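Local coordinates for protein interleukin-1beta (Gallus gallus, PDB 2WRY) that probably acts as a secreted inflammatory cytokine that signals by binding the interleukin-1 receptor, this chain being its beta-trefoil part, at residues K20-H34 with I133-I145. Numbering follows the deposited sequence.
Sequences KCFVLESPTQLVALH and ICTSLQPRQPVGI
Val143 turns its CG2 methyl onto one face of the Phe22 ring, 4.1 Å from the ring centroid, and illustrates how a beta-hairpin and a distant loop can share one small core. The same methyl lies 3.8 Å from Leu30 CB, because CG2 stands beside the backbone N, opposite the carbonyl carbon, while CG1 takes the place anti to N (chi1 -178°). Thr135 CG2 meets the same ring at its edge, 3.7 Å from Phe22 CE1, and also touches the methyl of Ala32. Leu89 and Leu91 of strand 86-93 pack against Val143 and Leu30, carrying this cluster into the body of the protein.

Backbone bonds fasten the seam between Leu30-Ala32 and Arg140-Val143. Val143 N donates to Leu30 O at 2.9 Å, and Arg140 N donates to Ala32 O. A water accepts from Gln141 N and lies within hydrogen-bonding distance of Ala32 O and Gln138 O. At the far end, Lys20 bends at its last two torsions to bring NZ 2.8 Å from Ser136 O, nearly in line with the C=O bond; Asp16 pairs with this ammonium and also accepts from Thr135 OG1.

The outer side is looser. Gln29 lays its amide against the exposed Pro142 ring, CD lying 3.7 Å from Pro142 CG, while NE2 reaches Glu25 OE1 in the amide plane. Cut back to an alanine, this glutamine would probably no longer cover that side of Pro142, and the Glu25 carboxylate would lose that donor. Farther along the seam, Arg140 CG lies 4.2 Å from Leu33 CB.

Strands 21-26 and 29-33, joined by a type I turn with a classic bulge, thus gain a short, weakly bonded third strand, 141-142, antiparallel to 29-33, an association of hairpin and late loop within the beta-trefoil fold of the interleukin-1 family.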
loop_
_atom_site.group_PDB
_atom_site.type_symbol
_atom_site.label_atom_id
_atom_site.label_comp_id
_atom_site.label_asym_id
_atom_site.label_seq_id
_atom_site.Cartn_x
_atom_site.Cartn_y
_atom_site.Cartn_z
ATOM N N LYS A 20 11.398 1.610 -8.857
ATOM C CA LYS A 20 10.130 1.797 -9.555
ATOM C C LYS A 20 9.178 2.649 -8.693
ATOM O O LYS A 20 9.152 2.529 -7.464
ATOM C CB LYS A 20 9.482 0.452 -9.905
ATOM C CG LYS A 20 10.369 -0.392 -10.783
ATOM C CD LYS A 20 9.620 -1.486 -11.558
ATOM C CE LYS A 20 8.871 -2.471 -10.636
ATOM N NZ LYS A 20 9.813 -3.252 -9.761
ATOM N N CYS A 21 8.427 3.547 -9.330
ATOM C CA CYS A 21 7.374 4.265 -8.611
ATOM C C CYS A 21 6.032 3.738 -9.055
ATOM O O CYS A 21 5.950 2.938 -9.992
ATOM C CB CYS A 21 7.432 5.762 -8.871
ATOM S SG CYS A 21 7.239 6.208 -10.572
ATOM N N PHE A 22 4.993 4.217 -8.375
ATOM C CA PHE A 22 3.604 3.839 -8.699
ATOM C C PHE A 22 2.979 4.885 -9.636
ATOM O O PHE A 22 3.179 6.105 -9.471
ATOM C CB PHE A 22 2.741 3.779 -7.438
ATOM C CG PHE A 22 3.111 2.702 -6.445
ATOM C CD1 PHE A 22 4.004 1.672 -6.759
ATOM C CD2 PHE A 22 2.545 2.742 -5.176
ATOM C CE1 PHE A 22 4.313 0.690 -5.787
ATOM C CE2 PHE A 22 2.821 1.766 -4.214
ATOM C CZ PHE A 22 3.715 0.737 -4.520
ATOM N N VAL A 23 2.224 4.405 -10.616
ATOM C CA VAL A 23 1.302 5.277 -11.364
ATOM C C VAL A 23 -0.081 4.657 -11.360
ATOM O O VAL A 23 -0.198 3.434 -11.258
ATOM C CB VAL A 23 1.763 5.611 -12.831
ATOM C CG1 VAL A 23 3.165 6.230 -12.847
ATOM C CG2 VAL A 23 1.639 4.409 -13.780
ATOM N N LEU A 24 -1.119 5.490 -11.489
ATOM C CA LEU A 24 -2.489 4.980 -11.545
ATOM C C LEU A 24 -2.845 4.692 -13.000
ATOM O O LEU A 24 -3.150 5.606 -13.772
ATOM C CB LEU A 24 -3.467 5.960 -10.870
ATOM C CG LEU A 24 -4.878 5.437 -10.651
ATOM C CD1 LEU A 24 -4.864 4.254 -9.683
ATOM C CD2 LEU A 24 -5.794 6.538 -10.128
ATOM N N GLU A 25 -2.732 3.427 -13.387
ATOM C CA GLU A 25 -2.932 3.034 -14.773
ATOM C C GLU A 25 -4.376 3.257 -15.191
ATOM O O GLU A 25 -4.659 3.729 -16.312
ATOM C CB GLU A 25 -2.550 1.568 -14.973
ATOM C CG GLU A 25 -2.802 1.075 -16.389
ATOM C CD GLU A 25 -2.379 -0.356 -16.597
ATOM O OE1 GLU A 25 -3.055 -1.268 -16.059
ATOM O OE2 GLU A 25 -1.371 -0.566 -17.310
ATOM N N SER A 26 -5.276 2.888 -14.290
ATOM C CA SER A 26 -6.712 3.038 -14.481
ATOM C C SER A 26 -7.296 3.309 -13.106
ATOM O O SER A 26 -6.625 3.113 -12.084
ATOM C CB SER A 26 -7.301 1.765 -15.087
ATOM O OG SER A 26 -7.228 0.703 -14.149
ATOM N N PRO A 27 -8.541 3.795 -13.043
ATOM C CA PRO A 27 -9.054 4.078 -11.717
ATOM C C PRO A 27 -9.007 2.937 -10.688
ATOM O O PRO A 27 -9.109 3.209 -9.501
ATOM C CB PRO A 27 -10.492 4.543 -11.995
ATOM C CG PRO A 27 -10.402 5.100 -13.365
ATOM C CD PRO A 27 -9.481 4.200 -14.099
ATOM N N THR A 28 -8.812 1.691 -11.109
ATOM C CA THR A 28 -8.825 0.559 -10.167
ATOM C C THR A 28 -7.490 -0.164 -10.044
ATOM O O THR A 28 -7.404 -1.224 -9.417
ATOM C CB THR A 28 -9.845 -0.504 -10.622
ATOM O OG1 THR A 28 -9.600 -0.858 -11.991
ATOM C CG2 THR A 28 -11.232 0.051 -10.482
ATOM N N GLN A 29 -6.450 0.380 -10.669
ATOM C CA GLN A 29 -5.199 -0.362 -10.724
ATOM C C GLN A 29 -3.963 0.508 -10.734
ATOM O O GLN A 29 -3.776 1.358 -11.621
ATOM C CB GLN A 29 -5.163 -1.243 -11.966
ATOM C CG GLN A 29 -4.025 -2.224 -11.992
ATOM C CD GLN A 29 -4.384 -3.469 -12.752
ATOM O OE1 GLN A 29 -4.820 -4.458 -12.163
ATOM N NE2 GLN A 29 -4.220 -3.427 -14.071
ATOM N N LEU A 30 -3.102 0.250 -9.761
ATOM C CA LEU A 30 -1.770 0.829 -9.771
ATOM C C LEU A 30 -0.835 -0.071 -10.560
ATOM O O LEU A 30 -0.955 -1.303 -10.512
ATOM C CB LEU A 30 -1.209 0.929 -8.358
ATOM C CG LEU A 30 -1.789 1.933 -7.384
ATOM C CD1 LEU A 30 -1.219 1.592 -6.008
ATOM C CD2 LEU A 30 -1.485 3.372 -7.772
ATOM N N VAL A 31 0.114 0.546 -11.261
ATOM C CA VAL A 31 1.237 -0.189 -11.838
ATOM C C VAL A 31 2.534 0.423 -11.331
ATOM O O VAL A 31 2.559 1.578 -10.862
ATOM C CB VAL A 31 1.223 -0.221 -13.393
ATOM C CG1 VAL A 31 -0.060 -0.909 -13.918
ATOM C CG2 VAL A 31 1.397 1.139 -13.973
ATOM N N ALA A 32 3.605 -0.363 -11.402
ATOM C CA ALA A 32 4.925 0.143 -11.018
ATOM C C ALA A 32 5.854 0.216 -12.213
ATOM O O ALA A 32 5.965 -0.716 -12.994
ATOM C CB ALA A 32 5.524 -0.707 -9.909
ATOM N N LEU A 33 6.533 1.346 -12.363
ATOM C CA LEU A 33 7.442 1.510 -13.497
ATOM C C LEU A 33 8.620 2.391 -13.140
ATOM O O LEU A 33 8.611 3.051 -12.108
ATOM C CB LEU A 33 6.722 2.034 -14.746
ATOM C CG LEU A 33 5.444 2.889 -14.658
ATOM C CD1 LEU A 33 5.603 4.023 -13.707
ATOM C CD2 LEU A 33 5.049 3.385 -16.052
ATOM N N HIS A 34 9.649 2.359 -13.986
ATOM C CA HIS A 34 10.713 3.344 -13.898
ATOM C C HIS A 34 10.187 4.522 -14.715
ATOM O O HIS A 34 10.124 4.464 -15.939
ATOM C CB HIS A 34 12.014 2.776 -14.474
ATOM C CG HIS A 34 12.491 1.549 -13.774
ATOM N ND1 HIS A 34 13.051 1.579 -12.514
ATOM C CD2 HIS A 34 12.491 0.251 -14.158
ATOM C CE1 HIS A 34 13.373 0.350 -12.155
ATOM N NE2 HIS A 34 13.024 -0.476 -13.125
ATOM N N ILE A 133 2.159 -5.951 0.364
ATOM C CA ILE A 133 2.064 -5.213 -0.895
ATOM C C ILE A 133 3.341 -5.428 -1.706
ATOM O O ILE A 133 4.461 -5.286 -1.177
ATOM C CB ILE A 133 1.847 -3.695 -0.681
ATOM C CG1 ILE A 133 0.558 -3.437 0.118
ATOM C CG2 ILE A 133 1.859 -2.982 -2.054
ATOM C CD1 ILE A 133 0.298 -1.977 0.376
ATOM N N CYS A 134 3.187 -5.805 -2.963
ATOM C CA CYS A 134 4.364 -6.113 -3.777
ATOM C C CYS A 134 4.292 -5.593 -5.197
ATOM O O CYS A 134 3.223 -5.334 -5.744
ATOM C CB CYS A 134 4.636 -7.626 -3.813
ATOM S SG CYS A 134 3.319 -8.545 -4.642
ATOM N N THR A 135 5.466 -5.432 -5.787
ATOM C CA THR A 135 5.562 -5.117 -7.205
ATOM C C THR A 135 6.241 -6.264 -7.940
ATOM O O THR A 135 6.935 -7.100 -7.345
ATOM C CB THR A 135 6.365 -3.811 -7.445
ATOM O OG1 THR A 135 7.730 -4.007 -7.058
ATOM C CG2 THR A 135 5.724 -2.654 -6.658
ATOM N N SER A 136 6.046 -6.290 -9.245
ATOM C CA SER A 136 6.696 -7.273 -10.071
ATOM C C SER A 136 8.154 -6.882 -10.240
ATOM O O SER A 136 8.512 -5.723 -10.089
ATOM C CB SER A 136 6.012 -7.258 -11.431
ATOM O OG SER A 136 6.640 -8.144 -12.322
ATOM N N LEU A 137 9.001 -7.851 -10.571
ATOM C CA LEU A 137 10.369 -7.534 -11.010
ATOM C C LEU A 137 10.374 -6.817 -12.359
ATOM O O LEU A 137 11.322 -6.077 -12.667
ATOM C CB LEU A 137 11.199 -8.813 -11.123
ATOM C CG LEU A 137 11.281 -9.740 -9.896
ATOM C CD1 LEU A 137 12.164 -10.971 -10.165
ATOM C CD2 LEU A 137 11.775 -8.999 -8.683
ATOM N N GLN A 138 9.320 -7.038 -13.153
ATOM C CA GLN A 138 9.169 -6.397 -14.471
ATOM C C GLN A 138 8.434 -5.066 -14.360
ATOM O O GLN A 138 7.542 -4.923 -13.539
ATOM C CB GLN A 138 8.412 -7.311 -15.437
ATOM C CG GLN A 138 9.223 -8.491 -15.966
ATOM C CD GLN A 138 9.628 -9.472 -14.887
ATOM O OE1 GLN A 138 8.829 -9.815 -14.009
ATOM N NE2 GLN A 138 10.885 -9.928 -14.934
ATOM N N PRO A 139 8.840 -4.063 -15.151
ATOM C CA PRO A 139 8.071 -2.819 -15.126
ATOM C C PRO A 139 6.673 -2.927 -15.772
ATOM O O PRO A 139 6.387 -3.870 -16.513
ATOM C CB PRO A 139 8.959 -1.827 -15.920
ATOM C CG PRO A 139 9.880 -2.644 -16.709
ATOM C CD PRO A 139 10.037 -3.982 -16.010
ATOM N N ARG A 140 5.815 -1.964 -15.447
ATOM C CA ARG A 140 4.497 -1.796 -16.059
ATOM C C ARG A 140 3.557 -2.974 -15.780
ATOM O O ARG A 140 2.720 -3.332 -16.620
ATOM C CB ARG A 140 4.612 -1.509 -17.575
ATOM C CG ARG A 140 5.603 -0.402 -17.966
ATOM C CD ARG A 140 5.422 -0.019 -19.438
ATOM N NE ARG A 140 6.360 -0.692 -20.339
ATOM C CZ ARG A 140 6.481 -0.412 -21.641
ATOM N NH1 ARG A 140 5.709 0.517 -22.200
ATOM N NH2 ARG A 140 7.372 -1.058 -22.394
ATOM N N GLN A 141 3.697 -3.571 -14.594
ATOM C CA GLN A 141 2.789 -4.634 -14.143
ATOM C C GLN A 141 2.022 -4.135 -12.921
ATOM O O GLN A 141 2.461 -3.179 -12.253
ATOM C CB GLN A 141 3.562 -5.921 -13.788
ATOM C CG GLN A 141 4.301 -6.524 -14.962
ATOM C CD GLN A 141 3.401 -7.191 -15.986
ATOM O OE1 GLN A 141 2.173 -7.227 -15.854
ATOM N NE2 GLN A 141 4.021 -7.754 -17.015
ATOM N N PRO A 142 0.843 -4.724 -12.650
ATOM C CA PRO A 142 0.075 -4.263 -11.480
ATOM C C PRO A 142 0.788 -4.407 -10.139
ATOM O O PRO A 142 1.590 -5.328 -9.949
ATOM C CB PRO A 142 -1.148 -5.176 -11.492
ATOM C CG PRO A 142 -1.295 -5.508 -12.955
ATOM C CD PRO A 142 0.104 -5.752 -13.401
ATOM N N VAL A 143 0.521 -3.462 -9.243
ATOM C CA VAL A 143 0.876 -3.626 -7.827
ATOM C C VAL A 143 -0.144 -4.595 -7.241
ATOM O O VAL A 143 -1.351 -4.489 -7.508
ATOM C CB VAL A 143 0.860 -2.255 -7.073
ATOM C CG1 VAL A 143 1.281 -2.424 -5.623
ATOM C CG2 VAL A 143 1.790 -1.281 -7.772
ATOM N N GLY A 144 0.339 -5.540 -6.448
ATOM C CA GLY A 144 -0.529 -6.573 -5.843
ATOM C C GLY A 144 -0.153 -6.906 -4.423
ATOM O O GLY A 144 0.498 -6.105 -3.757
ATOM N N ILE A 145 -0.629 -8.063 -3.956
ATOM C CA ILE A 145 -0.213 -8.615 -2.666
ATOM C C ILE A 145 0.295 -10.042 -2.845
ATOM O O ILE A 145 -0.065 -10.765 -3.809
ATOM C CB ILE A 145 -1.305 -8.569 -1.540
ATOM C CG1 ILE A 145 -2.633 -9.140 -2.032
ATOM C CG2 ILE A 145 -1.454 -7.119 -1.025
ATOM C CD1 ILE A 145 -3.658 -9.300 -0.934
HETATM O O HOH W 1 12.066 -3.783 -11.214
HETATM O O HOH W 2 -3.100 -2.118 -7.997
HETATM O O HOH W 3 5.690 -3.363 -12.492
#